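Local coordinates for protein aspartate aminotransferase (Plasmodium falciparum, PDB 3K7Y) that probably catalyses the pyridoxal-phosphate-dependent transfer of an amino group from L-aspartate to 2-oxoglutarate, giving oxaloacetate and L-glutamate, at residues K57-N62 with L297-N302; D50-A55 with K249-Y254; D167-P172 with I200-H205. All coordinates share one frame; numbering follows the deposited sequence.

In the fold
From the N terminus, helix 50-62 comes first and serves two contacts: residues 50-55 start contact 2 and residues 57-62 start contact 1. The chain then builds much of the large cofactor-binding domain, where contact 3 closes a short local loop by pairing helix 161-170 with helix 193-206. Contact 2 closes its long loop at 249-254, just after strand 241-246, and contact 1 closes its own at helix 291-302. These two loops cross, and both enclose contact 3. Contacts 1 and 2 also touch through Leu300, which packs on Val52, Ala55 and Met251; contact 3 lies about 38 Å from contact 2, centre to centre.

Contact 1. Residues K57-N62 with L297-N302; sequences KLVTEN and LCQLLN
Gln299 reaches from helix 291-302 to Leu58, Val59 and Asn62 of helix 50-62, making this a steep helix-helix crossing in a class-I, pyridoxal-phosphate-dependent aminotransferase. The local axes approach to 9.5 Å, with 116° between their N-to-C directions. The polar part centres on the Gln299 amide. Its CG lies anti to the backbone N, and a bend at chi2 (90°) carries the amide to the backbone of Leu58, where Gln299 NE2 comes to 2.9 Å from Leu58 O. The side-chain amide of Asn62 adjoins that of Gln299, their planes turned 70° apart, so the two do not stack flat.

The apolar part uses the aliphatic stem of the same glutamine. Leu58 crosses this stem obliquely, its CB 3.4 Å from Gln299 CG. Val59, the next residue, meets the glutamine at a similar slant and also packs on Arg295 and Ile296. One position further along, Thr60 packs on Thr60 of the second subunit, which places this part of the helix at the dimer interface. Of the two Val59 methyls, CG2, beside the backbone N, touches the stem, 4.0 Å from Gln299 CB.

Contact 2. Residues D50-A55 with K249-Y254; sequences DSVLNA and KNMSLY. With PLP (pyridoxal-5'-phosphate), chain B.
Val52 carries the contact between helix 50-62 and the loop 249-254, meeting Met251 with one methyl and Leu253 with the other. Just before it, Ser51 turns to another part of the fold: its OG is hydrogen-bonded to Glu313 OE1 of helix 304-335. At Val52, CG1 stands anti to the backbone N (chi1 159°) and reaches Leu253 CD2 at 4.1 Å. The other branch, Val52 CG2, touches Met251, 3.2 Å from its O and 4.1 Å from its CB; the Val52 and Met251 side chains cross at about a right angle. Met251 O accepts a hydrogen bond from Ser252 OG at 2.6 Å, the donor tilted 19° from the carbonyl plane; the positive phi of Ser252 (55°) marks the sharp turn here. Leu53 packs on Lys64 of the second subunit, as Val52 does on Lys66 of that subunit, while Ala55 rests on Leu300. As modelled, Lys249 NZ is hydrogen-bonded to Tyr68 OH of the second subunit, but it is too close to the cofactor for its place to be sure. The loop thus links the helix to the pyridoxal phosphate pocket, whose Lys249 follows strand 241-246 as the cofactor-binding lysine does in this aminotransferase family.

Contact 3. Residues D167-P172 with I200-H205; sequences DLRNIP and IEIVLH
Ile202 holds CG2 anti to the backbone N and CG1 beside that nitrogen (chi1 -52°), so that CG2 meets both Leu168 and Arg169 while the longer branch meets Arg169. The extended Arg169 chain, nearly straight from CG to NE (chi3 -176°), runs across the isoleucine at about a right angle. Ile202 CG2 lies 3.4 Å from Leu168 O. The same methyl is 3.9 Å from Arg169 CG. The other branch crosses the arginine: Ile202 CD1 stands 4.1 Å from Arg169 NE, and Ile202 CG1 sits over one face of the Arg169 guanidinium, 4.0 Å above its plane and offset toward the rim. The arginine stem therefore packs apolarly, and the guanidinium face makes van der Waals contact with CG1.

The two helices belong to the large, cofactor-binding domain of the fold type I aminotransferases. Helix 193-206 is the helical part of a beta-alpha-beta crossover between the neighbouring parallel strands 176-179 and 209-214, and helix 161-170 precedes the first of them. Leu168 also touches Ile149 of strand 145-153.

Glu201 is the acidic neighbour of the arginine, but Arg169 NH2 and Glu201 OE2 are 5.5 Å apart and not in contact. Farther on, Pro172 O accepts a hydrogen bond from Lys206 NZ, and Arg169 O a weak one from the same nitrogen.

Contact 1. Residues K57-N62 with L297-N302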
ATOM      1  N   LYS A  57      14.508 -15.562  -7.213  1.00 98.66           N
ATOM      2  CA  LYS A  57      14.467 -16.998  -7.490  1.00100.67           C
ATOM      3  C   LYS A  57      14.277 -17.788  -6.208  1.00100.40           C
ATOM      4  O   LYS A  57      13.310 -18.526  -6.077  1.00100.63           O
ATOM      5  CB  LYS A  57      15.732 -17.463  -8.225  1.00103.17           C
ATOM      6  CG  LYS A  57      15.669 -17.299  -9.744  1.00104.69           C
ATOM      7  CD  LYS A  57      16.885 -17.897 -10.452  1.00108.18           C
ATOM      8  CE  LYS A  57      17.968 -16.846 -10.705  1.00108.56           C
ATOM      9  NZ  LYS A  57      19.101 -17.403 -11.515  1.00111.50           N
ATOM     10  N   LEU A  58      15.193 -17.607  -5.260  1.00 99.97           N
ATOM     11  CA  LEU A  58      15.088 -18.214  -3.935  1.00 99.70           C
ATOM     12  C   LEU A  58      13.670 -18.198  -3.362  1.00 97.90           C
ATOM     13  O   LEU A  58      13.240 -19.170  -2.737  1.00 98.60           O
ATOM     14  CB  LEU A  58      16.035 -17.515  -2.951  1.00 99.13           C
ATOM     15  CG  LEU A  58      17.403 -18.121  -2.633  1.00101.10           C
ATOM     16  CD1 LEU A  58      17.301 -19.620  -2.327  1.00102.96           C
ATOM     17  CD2 LEU A  58      18.396 -17.864  -3.749  1.00102.19           C
ATOM     18  N   VAL A  59      12.954 -17.096  -3.576  1.00 95.37           N
ATOM     19  CA  VAL A  59      11.630 -16.905  -2.985  1.00 93.39           C
ATOM     20  C   VAL A  59      10.531 -17.743  -3.624  1.00 93.78           C
ATOM     21  O   VAL A  59       9.630 -18.218  -2.941  1.00 93.62           O
ATOM     22  CB  VAL A  59      11.225 -15.421  -2.968  1.00 91.16           C
ATOM     23  CG1 VAL A  59       9.712 -15.261  -2.871  1.00 89.38           C
ATOM     24  CG2 VAL A  59      11.912 -14.724  -1.813  1.00 90.39           C
ATOM     25  N   THR A  60      10.603 -17.929  -4.932  1.00 94.35           N
ATOM     26  CA  THR A  60       9.585 -18.709  -5.607  1.00 94.90           C
ATOM     27  C   THR A  60       9.945 -20.189  -5.533  1.00 97.13           C
ATOM     28  O   THR A  60       9.346 -21.012  -6.213  1.00 98.34           O
ATOM     29  CB  THR A  60       9.380 -18.250  -7.060  1.00 94.97           C
ATOM     30  OG1 THR A  60      10.270 -18.959  -7.922  1.00 97.05           O
ATOM     31  CG2 THR A  60       9.629 -16.754  -7.188  1.00 93.13           C
ATOM     32  N   GLU A  61      10.929 -20.507  -4.695  1.00 97.76           N
ATOM     33  CA  GLU A  61      11.381 -21.877  -4.476  1.00 99.96           C
ATOM     34  C   GLU A  61      10.968 -22.391  -3.110  1.00 99.20           C
ATOM     35  O   GLU A  61      10.764 -23.591  -2.928  1.00100.95           O
ATOM     36  CB  GLU A  61      12.905 -21.964  -4.595  1.00101.57           C
ATOM     37  CG  GLU A  61      13.417 -22.836  -5.736  1.00105.71           C
ATOM     38  CD  GLU A  61      12.914 -22.401  -7.110  1.00107.45           C
ATOM     39  OE1 GLU A  61      12.431 -23.284  -7.855  1.00109.78           O
ATOM     40  OE2 GLU A  61      12.999 -21.193  -7.444  1.00106.15           O
ATOM     41  N   ASN A  62      10.850 -21.476  -2.155  1.00 96.40           N
ATOM     42  CA  ASN A  62      10.692 -21.847  -0.758  1.00 95.51           C
ATOM     43  C   ASN A  62       9.285 -21.624  -0.242  1.00 93.14           C
ATOM     44  O   ASN A  62       8.963 -21.954   0.907  1.00 93.04           O
ATOM     45  CB  ASN A  62      11.703 -21.076   0.081  1.00 95.09           C
ATOM     46  CG  ASN A  62      13.131 -21.442  -0.264  1.00 97.59           C
ATOM     47  OD1 ASN A  62      13.516 -21.467  -1.437  1.00 98.58           O
ATOM     48  ND2 ASN A  62      13.924 -21.754   0.757  1.00 99.64           N
ATOM     49  N   LEU A 297      12.918  -9.757   0.783  1.00 71.58           N
ATOM     50  CA  LEU A 297      13.815  -9.064   1.700  1.00 71.24           C
ATOM     51  C   LEU A 297      14.472  -9.978   2.732  1.00 72.44           C
ATOM     52  O   LEU A 297      15.695  -9.983   2.885  1.00 72.89           O
ATOM     53  CB  LEU A 297      13.082  -7.922   2.390  1.00 69.74           C
ATOM     54  CG  LEU A 297      13.961  -6.674   2.412  1.00 69.44           C
ATOM     55  CD1 LEU A 297      13.140  -5.437   2.067  1.00 68.40           C
ATOM     56  CD2 LEU A 297      14.741  -6.531   3.724  1.00 69.18           C
ATOM     57  N   CYS A 298      13.654 -10.742   3.446  1.00 73.37           N
ATOM     58  CA  CYS A 298      14.157 -11.749   4.376  1.00 75.08           C
ATOM     59  C   CYS A 298      15.182 -12.694   3.742  1.00 77.48           C
ATOM     60  O   CYS A 298      16.241 -12.916   4.317  1.00 78.02           O
ATOM     61  CB  CYS A 298      13.000 -12.546   4.954  1.00 75.12           C
ATOM     62  SG  CYS A 298      11.853 -11.509   5.801  1.00 73.05           S
ATOM     63  N   GLN A 299      14.863 -13.226   2.560  1.00 79.15           N
ATOM     64  CA  GLN A 299      15.735 -14.159   1.860  1.00 82.47           C
ATOM     65  C   GLN A 299      17.131 -13.587   1.610  1.00 83.33           C
ATOM     66  O   GLN A 299      18.132 -14.201   2.006  1.00 84.70           O
ATOM     67  CB  GLN A 299      15.102 -14.594   0.539  1.00 83.65           C
ATOM     68  CG  GLN A 299      15.517 -15.998   0.076  1.00 88.21           C
ATOM     69  CD  GLN A 299      14.597 -17.100   0.600  1.00 91.55           C
ATOM     70  OE1 GLN A 299      14.326 -17.189   1.800  1.00 91.72           O
ATOM     71  NE2 GLN A 299      14.114 -17.946  -0.303  1.00 94.07           N
ATOM     72  N   LEU A 300      17.192 -12.423   0.955  1.00 82.96           N
ATOM     73  CA  LEU A 300      18.460 -11.727   0.718  1.00 83.91           C
ATOM     74  C   LEU A 300      19.195 -11.498   2.036  1.00 84.52           C
ATOM     75  O   LEU A 300      20.258 -12.077   2.284  1.00 85.83           O
ATOM     76  CB  LEU A 300      18.237 -10.381   0.003  1.00 82.10           C
ATOM     77  CG  LEU A 300      19.491  -9.545  -0.329  1.00 82.04           C
ATOM     78  CD1 LEU A 300      19.296  -8.731  -1.592  1.00 81.43           C
ATOM     79  CD2 LEU A 300      19.910  -8.619   0.815  1.00 80.87           C
ATOM     80  N   LEU A 301      18.597 -10.661   2.880  1.00 83.86           N
ATOM     81  CA  LEU A 301      19.223 -10.197   4.102  1.00 84.67           C
ATOM     82  C   LEU A 301      19.618 -11.336   5.054  1.00 87.25           C
ATOM     83  O   LEU A 301      20.619 -11.232   5.760  1.00 88.31           O
ATOM     84  CB  LEU A 301      18.301  -9.210   4.800  1.00 82.39           C
ATOM     85  CG  LEU A 301      18.970  -7.921   5.255  1.00 81.94           C
ATOM     86  CD1 LEU A 301      17.900  -6.838   5.450  1.00 79.10           C
ATOM     87  CD2 LEU A 301      19.834  -8.128   6.525  1.00 82.20           C
ATOM     88  N   ASN A 302      18.845 -12.423   5.055  1.00 89.06           N
ATOM     89  CA  ASN A 302      19.051 -13.530   5.994  1.00 91.53           C
ATOM     90  C   ASN A 302      20.143 -14.513   5.569  1.00 94.70           C
ATOM     91  O   ASN A 302      20.616 -15.309   6.377  1.00 96.11           O
ATOM     92  CB  ASN A 302      17.735 -14.268   6.235  1.00 91.28           C
ATOM     93  CG  ASN A 302      17.797 -15.201   7.417  1.00 92.42           C
ATOM     94  OD1 ASN A 302      17.493 -14.819   8.545  1.00 91.89           O
ATOM     95  ND2 ASN A 302      18.185 -16.441   7.165  1.00 94.22           N
TER

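Contact 2. Residues D50-A55 with K249-Y254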
ATOM      1  N   ASP A  50      22.420  -8.590  -8.607  1.00 92.39           N
ATOM      2  CA  ASP A  50      22.289 -10.019  -8.869  1.00 93.84           C
ATOM      3  C   ASP A  50      21.796 -10.721  -7.616  1.00 93.24           C
ATOM      4  O   ASP A  50      20.992 -11.647  -7.690  1.00 93.49           O
ATOM      5  CB  ASP A  50      23.620 -10.622  -9.330  1.00 96.43           C
ATOM      6  CG  ASP A  50      23.846 -10.478 -10.831  1.00 97.55           C
ATOM      7  OD1 ASP A  50      23.705  -9.359 -11.370  1.00 97.07           O
ATOM      8  OD2 ASP A  50      24.183 -11.494 -11.472  1.00 99.17           O
ATOM      9  N   SER A  51      22.283 -10.264  -6.463  1.00 92.57           N
ATOM     10  CA  SER A  51      21.776 -10.707  -5.161  1.00 91.82           C
ATOM     11  C   SER A  51      20.256 -10.655  -5.125  1.00 90.12           C
ATOM     12  O   SER A  51      19.602 -11.578  -4.651  1.00 90.26           O
ATOM     13  CB  SER A  51      22.338  -9.827  -4.043  1.00 90.80           C
ATOM     14  OG  SER A  51      23.746  -9.933  -3.964  1.00 92.55           O
ATOM     15  N   VAL A  52      19.706  -9.561  -5.643  1.00 88.88           N
ATOM     16  CA  VAL A  52      18.265  -9.345  -5.682  1.00 87.46           C
ATOM     17  C   VAL A  52      17.568 -10.280  -6.659  1.00 88.68           C
ATOM     18  O   VAL A  52      16.535 -10.857  -6.320  1.00 88.38           O
ATOM     19  CB  VAL A  52      17.916  -7.870  -5.967  1.00 85.82           C
ATOM     20  CG1 VAL A  52      16.507  -7.742  -6.505  1.00 84.74           C
ATOM     21  CG2 VAL A  52      18.087  -7.038  -4.699  1.00 83.47           C
ATOM     22  N   LEU A  53      18.139 -10.444  -7.852  1.00 90.41           N
ATOM     23  CA  LEU A  53      17.624 -11.421  -8.814  1.00 92.26           C
ATOM     24  C   LEU A  53      17.654 -12.849  -8.250  1.00 94.15           C
ATOM     25  O   LEU A  53      16.800 -13.675  -8.583  1.00 94.71           O
ATOM     26  CB  LEU A  53      18.389 -11.364 -10.147  1.00 93.71           C
ATOM     27  CG  LEU A  53      18.397 -10.129 -11.063  1.00 93.10           C
ATOM     28  CD1 LEU A  53      18.767 -10.514 -12.490  1.00 94.83           C
ATOM     29  CD2 LEU A  53      17.076  -9.395 -11.068  1.00 92.13           C
ATOM     30  N   ASN A  54      18.634 -13.128  -7.394  1.00 95.45           N
ATOM     31  CA  ASN A  54      18.748 -14.438  -6.767  1.00 97.60           C
ATOM     32  C   ASN A  54      17.791 -14.611  -5.587  1.00 96.65           C
ATOM     33  O   ASN A  54      17.176 -15.666  -5.433  1.00 97.54           O
ATOM     34  CB  ASN A  54      20.196 -14.729  -6.369  1.00 99.26           C
ATOM     35  CG  ASN A  54      21.118 -14.864  -7.576  1.00101.70           C
ATOM     36  OD1 ASN A  54      22.338 -14.778  -7.443  1.00104.07           O
ATOM     37  ND2 ASN A  54      20.539 -15.066  -8.759  1.00102.14           N
ATOM     38  N   ALA A  55      17.656 -13.574  -4.768  1.00 95.31           N
ATOM     39  CA  ALA A  55      16.634 -13.564  -3.732  1.00 94.46           C
ATOM     40  C   ALA A  55      15.270 -13.851  -4.369  1.00 94.37           C
ATOM     41  O   ALA A  55      14.497 -14.662  -3.856  1.00 94.61           O
ATOM     42  CB  ALA A  55      16.627 -12.233  -2.985  1.00 92.47           C
ATOM     43  N   LYS A 249      16.178   2.264  -3.280  1.00 59.43           N
ATOM     44  CA  LYS A 249      17.495   2.453  -3.911  1.00 61.75           C
ATOM     45  C   LYS A 249      18.613   1.509  -3.420  1.00 63.29           C
ATOM     46  O   LYS A 249      19.430   1.047  -4.215  1.00 64.31           O
ATOM     47  CB  LYS A 249      17.924   3.910  -3.828  1.00 61.78           C
ATOM     48  CG  LYS A 249      17.154   4.818  -4.780  1.00 63.00           C
ATOM     49  CD  LYS A 249      15.864   5.387  -4.164  1.00 64.11           C
ATOM     50  CE  LYS A 249      15.174   6.347  -5.136  1.00 65.42           C
ATOM     51  NZ  LYS A 249      13.866   6.864  -4.642  1.00 63.69           N
ATOM     52  N   ASN A 250      18.624   1.244  -2.113  1.00 63.52           N
ATOM     53  CA  ASN A 250      19.449   0.221  -1.473  1.00 65.45           C
ATOM     54  C   ASN A 250      19.545  -1.111  -2.204  1.00 66.87           C
ATOM     55  O   ASN A 250      20.644  -1.577  -2.550  1.00 68.63           O
ATOM     56  CB  ASN A 250      18.864  -0.090  -0.101  1.00 64.78           C
ATOM     57  CG  ASN A 250      19.323   0.871   0.944  1.00 67.12           C
ATOM     58  OD1 ASN A 250      20.465   1.350   0.908  1.00 69.46           O
ATOM     59  ND2 ASN A 250      18.436   1.177   1.893  1.00 68.09           N
ATOM     60  N   MET A 251      18.383  -1.742  -2.377  1.00 65.99           N
ATOM     61  CA  MET A 251      18.271  -3.029  -3.035  1.00 66.57           C
ATOM     62  C   MET A 251      17.852  -2.885  -4.488  1.00 66.88           C
ATOM     63  O   MET A 251      17.535  -3.875  -5.139  1.00 67.71           O
ATOM     64  CB  MET A 251      17.200  -3.842  -2.343  1.00 65.87           C
ATOM     65  CG  MET A 251      17.693  -4.757  -1.312  1.00 67.17           C
ATOM     66  SD  MET A 251      17.419  -4.021   0.271  1.00 67.20           S
ATOM     67  CE  MET A 251      17.949  -5.372   1.332  1.00 69.77           C
ATOM     68  N   SER A 252      17.815  -1.650  -4.987  1.00 66.42           N
ATOM     69  CA  SER A 252      17.261  -1.350  -6.310  1.00 66.78           C
ATOM     70  C   SER A 252      15.818  -1.857  -6.474  1.00 65.80           C
ATOM     71  O   SER A 252      15.392  -2.136  -7.600  1.00 66.57           O
ATOM     72  CB  SER A 252      18.136  -1.953  -7.407  1.00 68.89           C
ATOM     73  OG  SER A 252      17.722  -3.299  -7.652  1.00 70.68           O
ATOM     74  N   LEU A 253      15.092  -1.991  -5.360  1.00 64.50           N
ATOM     75  CA  LEU A 253      13.692  -2.445  -5.341  1.00 63.79           C
ATOM     76  C   LEU A 253      12.733  -1.281  -5.504  1.00 62.79           C
ATOM     77  O   LEU A 253      12.076  -0.859  -4.544  1.00 62.42           O
ATOM     78  CB  LEU A 253      13.356  -3.108  -4.005  1.00 62.99           C
ATOM     79  CG  LEU A 253      14.003  -4.400  -3.541  1.00 64.27           C
ATOM     80  CD1 LEU A 253      13.525  -4.709  -2.126  1.00 63.38           C
ATOM     81  CD2 LEU A 253      13.699  -5.534  -4.494  1.00 65.11           C
ATOM     82  N   TYR A 254      12.626  -0.751  -6.706  1.00 63.05           N
ATOM     83  CA  TYR A 254      11.835   0.446  -6.873  1.00 62.02           C
ATOM     84  C   TYR A 254      10.335   0.145  -6.772  1.00 61.59           C
ATOM     85  O   TYR A 254       9.686   0.483  -5.767  1.00 60.50           O
ATOM     86  CB  TYR A 254      12.231   1.162  -8.158  1.00 63.10           C
ATOM     87  CG  TYR A 254      13.675   1.657  -8.121  1.00 63.80           C
ATOM     88  CD1 TYR A 254      13.994   2.904  -7.579  1.00 63.47           C
ATOM     89  CD2 TYR A 254      14.717   0.879  -8.613  1.00 64.04           C
ATOM     90  CE1 TYR A 254      15.312   3.356  -7.538  1.00 62.92           C
ATOM     91  CE2 TYR A 254      16.023   1.321  -8.576  1.00 64.30           C
ATOM     92  CZ  TYR A 254      16.319   2.559  -8.042  1.00 63.88           C
ATOM     93  OH  TYR A 254      17.629   2.992  -8.011  1.00 65.07           O
TER
HETATM   94  N1  PLP B 406      12.534   9.968   1.639  1.00 59.51           N
HETATM   95  C2  PLP B 406      13.450  10.488   0.762  1.00 57.07           C
HETATM   96  C2A PLP B 406      14.386  11.524   1.257  1.00 55.74           C
HETATM   97  C3  PLP B 406      13.490  10.035  -0.548  1.00 58.25           C
HETATM   98  O3  PLP B 406      14.419  10.542  -1.422  1.00 58.49           O
HETATM   99  C4  PLP B 406      12.588   9.059  -0.973  1.00 59.75           C
HETATM  100  C4A PLP B 406      12.769   8.502  -2.352  1.00 62.37           C
HETATM  101  O4A PLP B 406      13.452   7.481  -2.505  1.00 65.22           O
HETATM  102  C5  PLP B 406      11.648   8.512  -0.078  1.00 60.08           C
HETATM  103  C6  PLP B 406      11.632   8.992   1.234  1.00 60.52           C
HETATM  104  C5A PLP B 406      10.606   7.452  -0.445  1.00 59.02           C
HETATM  105  O4P PLP B 406      11.079   6.295  -1.113  1.00 57.43           O
HETATM  106  P   PLP B 406      10.039   5.197  -1.697  1.00 56.10           P
HETATM  107  O1P PLP B 406      10.659   3.829  -1.736  1.00 55.19           O
HETATM  108  O2P PLP B 406       9.724   5.531  -3.131  1.00 56.20           O
HETATM  109  O3P PLP B 406       8.823   5.190  -0.800  1.00 53.43           O

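Contact 3. Residues D167-P172 with I200-H205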
ATOM      1  N   ASP A 167      18.417  27.275  15.532  1.00 76.22           N
ATOM      2  CA  ASP A 167      16.996  26.999  15.448  1.00 76.35           C
ATOM      3  C   ASP A 167      16.703  25.767  16.262  1.00 75.89           C
ATOM      4  O   ASP A 167      15.754  25.738  17.042  1.00 76.37           O
ATOM      5  CB  ASP A 167      16.578  26.763  14.001  1.00 75.91           C
ATOM      6  CG  ASP A 167      16.839  27.960  13.109  1.00 78.37           C
ATOM      7  OD1 ASP A 167      16.857  27.752  11.874  1.00 79.48           O
ATOM      8  OD2 ASP A 167      17.019  29.095  13.626  1.00 81.27           O
ATOM      9  N   LEU A 168      17.550  24.758  16.104  1.00 75.36           N
ATOM     10  CA  LEU A 168      17.443  23.560  16.908  1.00 75.43           C
ATOM     11  C   LEU A 168      17.400  23.868  18.408  1.00 77.03           C
ATOM     12  O   LEU A 168      16.953  23.036  19.199  1.00 76.99           O
ATOM     13  CB  LEU A 168      18.591  22.613  16.587  1.00 74.83           C
ATOM     14  CG  LEU A 168      18.256  21.124  16.697  1.00 74.21           C
ATOM     15  CD1 LEU A 168      16.875  20.797  16.119  1.00 71.64           C
ATOM     16  CD2 LEU A 168      19.325  20.310  15.980  1.00 73.55           C
ATOM     17  N   ARG A 169      17.842  25.069  18.784  1.00 78.58           N
ATOM     18  CA  ARG A 169      17.890  25.489  20.181  1.00 80.46           C
ATOM     19  C   ARG A 169      16.730  26.383  20.637  1.00 81.89           C
ATOM     20  O   ARG A 169      16.432  26.441  21.823  1.00 83.19           O
ATOM     21  CB  ARG A 169      19.223  26.172  20.499  1.00 81.24           C
ATOM     22  CG  ARG A 169      20.331  25.250  20.985  1.00 81.38           C
ATOM     23  CD  ARG A 169      21.456  26.053  21.643  1.00 83.11           C
ATOM     24  NE  ARG A 169      22.606  25.232  22.047  1.00 84.73           N
ATOM     25  CZ  ARG A 169      22.697  24.533  23.186  1.00 86.20           C
ATOM     26  NH1 ARG A 169      21.699  24.519  24.062  1.00 87.16           N
ATOM     27  NH2 ARG A 169      23.796  23.834  23.456  1.00 86.34           N
ATOM     28  N   ASN A 170      16.077  27.090  19.727  1.00 82.34           N
ATOM     29  CA  ASN A 170      14.976  27.955  20.157  1.00 84.21           C
ATOM     30  C   ASN A 170      13.604  27.607  19.591  1.00 83.66           C
ATOM     31  O   ASN A 170      12.658  28.378  19.716  1.00 84.87           O
ATOM     32  CB  ASN A 170      15.312  29.442  19.977  1.00 85.78           C
ATOM     33  CG  ASN A 170      16.449  29.674  18.994  1.00 86.31           C
ATOM     34  OD1 ASN A 170      17.592  29.914  19.399  1.00 86.95           O
ATOM     35  ND2 ASN A 170      16.144  29.596  17.697  1.00 86.01           N
ATOM     36  N   ILE A 171      13.506  26.428  18.991  1.00 82.27           N
ATOM     37  CA  ILE A 171      12.235  25.904  18.527  1.00 81.76           C
ATOM     38  C   ILE A 171      11.558  25.177  19.684  1.00 82.45           C
ATOM     39  O   ILE A 171      12.063  24.144  20.125  1.00 82.55           O
ATOM     40  CB  ILE A 171      12.412  24.933  17.330  1.00 80.05           C
ATOM     41  CG1 ILE A 171      13.331  23.754  17.702  1.00 78.95           C
ATOM     42  CG2 ILE A 171      12.922  25.694  16.096  1.00 79.97           C
ATOM     43  CD1 ILE A 171      13.188  22.537  16.830  1.00 76.10           C
ATOM     44  N   PRO A 172      10.395  25.673  20.156  1.00 83.30           N
ATOM     45  CA  PRO A 172       9.792  25.117  21.355  1.00 83.68           C
ATOM     46  C   PRO A 172      10.628  24.064  22.114  1.00 83.21           C
ATOM     47  O   PRO A 172      11.798  24.308  22.442  1.00 83.65           O
ATOM     48  CB  PRO A 172       8.489  24.546  20.811  1.00 82.84           C
ATOM     49  CG  PRO A 172       8.117  25.548  19.701  1.00 82.95           C
ATOM     50  CD  PRO A 172       9.358  26.367  19.375  1.00 83.28           C
ATOM     51  N   ILE A 200      23.389  15.735  20.033  1.00 73.41           N
ATOM     52  CA  ILE A 200      22.928  14.847  21.072  1.00 74.44           C
ATOM     53  C   ILE A 200      22.650  15.683  22.303  1.00 75.87           C
ATOM     54  O   ILE A 200      21.641  15.491  22.968  1.00 75.96           O
ATOM     55  CB  ILE A 200      23.964  13.757  21.378  1.00 75.44           C
ATOM     56  CG1 ILE A 200      24.398  13.051  20.084  1.00 74.63           C
ATOM     57  CG2 ILE A 200      23.426  12.764  22.417  1.00 75.99           C
ATOM     58  CD1 ILE A 200      23.356  12.130  19.451  1.00 73.68           C
ATOM     59  N   GLU A 201      23.521  16.646  22.579  1.00 77.42           N
ATOM     60  CA  GLU A 201      23.349  17.454  23.782  1.00 79.56           C
ATOM     61  C   GLU A 201      22.128  18.365  23.717  1.00 78.94           C
ATOM     62  O   GLU A 201      21.383  18.466  24.698  1.00 79.77           O
ATOM     63  CB  GLU A 201      24.600  18.257  24.125  1.00 80.83           C
ATOM     64  CG  GLU A 201      24.530  18.769  25.552  1.00 84.50           C
ATOM     65  CD  GLU A 201      25.869  19.195  26.103  1.00 88.57           C
ATOM     66  OE1 GLU A 201      26.022  19.149  27.347  1.00 89.95           O
ATOM     67  OE2 GLU A 201      26.757  19.573  25.296  1.00 89.80           O
ATOM     68  N   ILE A 202      21.942  19.017  22.564  1.00 77.80           N
ATOM     69  CA  ILE A 202      20.774  19.871  22.297  1.00 77.13           C
ATOM     70  C   ILE A 202      19.482  19.062  22.386  1.00 76.37           C
ATOM     71  O   ILE A 202      18.532  19.453  23.074  1.00 77.03           O
ATOM     72  CB  ILE A 202      20.831  20.527  20.886  1.00 76.17           C
ATOM     73  CG1 ILE A 202      22.163  21.255  20.655  1.00 76.55           C
ATOM     74  CG2 ILE A 202      19.622  21.461  20.662  1.00 75.69           C
ATOM     75  CD1 ILE A 202      22.174  22.132  19.400  1.00 75.70           C
ATOM     76  N   VAL A 203      19.465  17.935  21.683  1.00 75.20           N
ATOM     77  CA  VAL A 203      18.309  17.046  21.640  1.00 74.39           C
ATOM     78  C   VAL A 203      17.949  16.533  23.028  1.00 75.61           C
ATOM     79  O   VAL A 203      16.772  16.358  23.326  1.00 75.65           O
ATOM     80  CB  VAL A 203      18.543  15.862  20.666  1.00 73.40           C
ATOM     81  CG1 VAL A 203      17.427  14.817  20.772  1.00 72.80           C
ATOM     82  CG2 VAL A 203      18.656  16.370  19.249  1.00 71.68           C
ATOM     83  N   LEU A 204      18.958  16.307  23.870  1.00 76.84           N
ATOM     84  CA  LEU A 204      18.733  15.889  25.256  1.00 78.44           C
ATOM     85  C   LEU A 204      18.149  16.995  26.136  1.00 79.62           C
ATOM     86  O   LEU A 204      17.241  16.744  26.933  1.00 80.31           O
ATOM     87  CB  LEU A 204      20.022  15.366  25.884  1.00 79.53           C
ATOM     88  CG  LEU A 204      20.386  13.927  25.543  1.00 79.04           C
ATOM     89  CD1 LEU A 204      21.870  13.699  25.777  1.00 80.29           C
ATOM     90  CD2 LEU A 204      19.546  12.948  26.342  1.00 79.61           C
ATOM     91  N   HIS A 205      18.676  18.209  26.000  1.00 80.03           N
ATOM     92  CA  HIS A 205      18.177  19.337  26.773  1.00 81.42           C
ATOM     93  C   HIS A 205      16.748  19.685  26.381  1.00 80.36           C
ATOM     94  O   HIS A 205      15.906  19.894  27.252  1.00 81.63           O
ATOM     95  CB  HIS A 205      19.091  20.564  26.648  1.00 82.24           C
ATOM     96  CG  HIS A 205      18.769  21.658  27.624  1.00 85.85           C
ATOM     97  ND1 HIS A 205      18.522  22.959  27.234  1.00 87.28           N
ATOM     98  CD2 HIS A 205      18.642  21.641  28.975  1.00 89.45           C
ATOM     99  CE1 HIS A 205      18.267  23.697  28.301  1.00 89.48           C
ATOM    100  NE2 HIS A 205      18.331  22.922  29.370  1.00 90.96           N
TER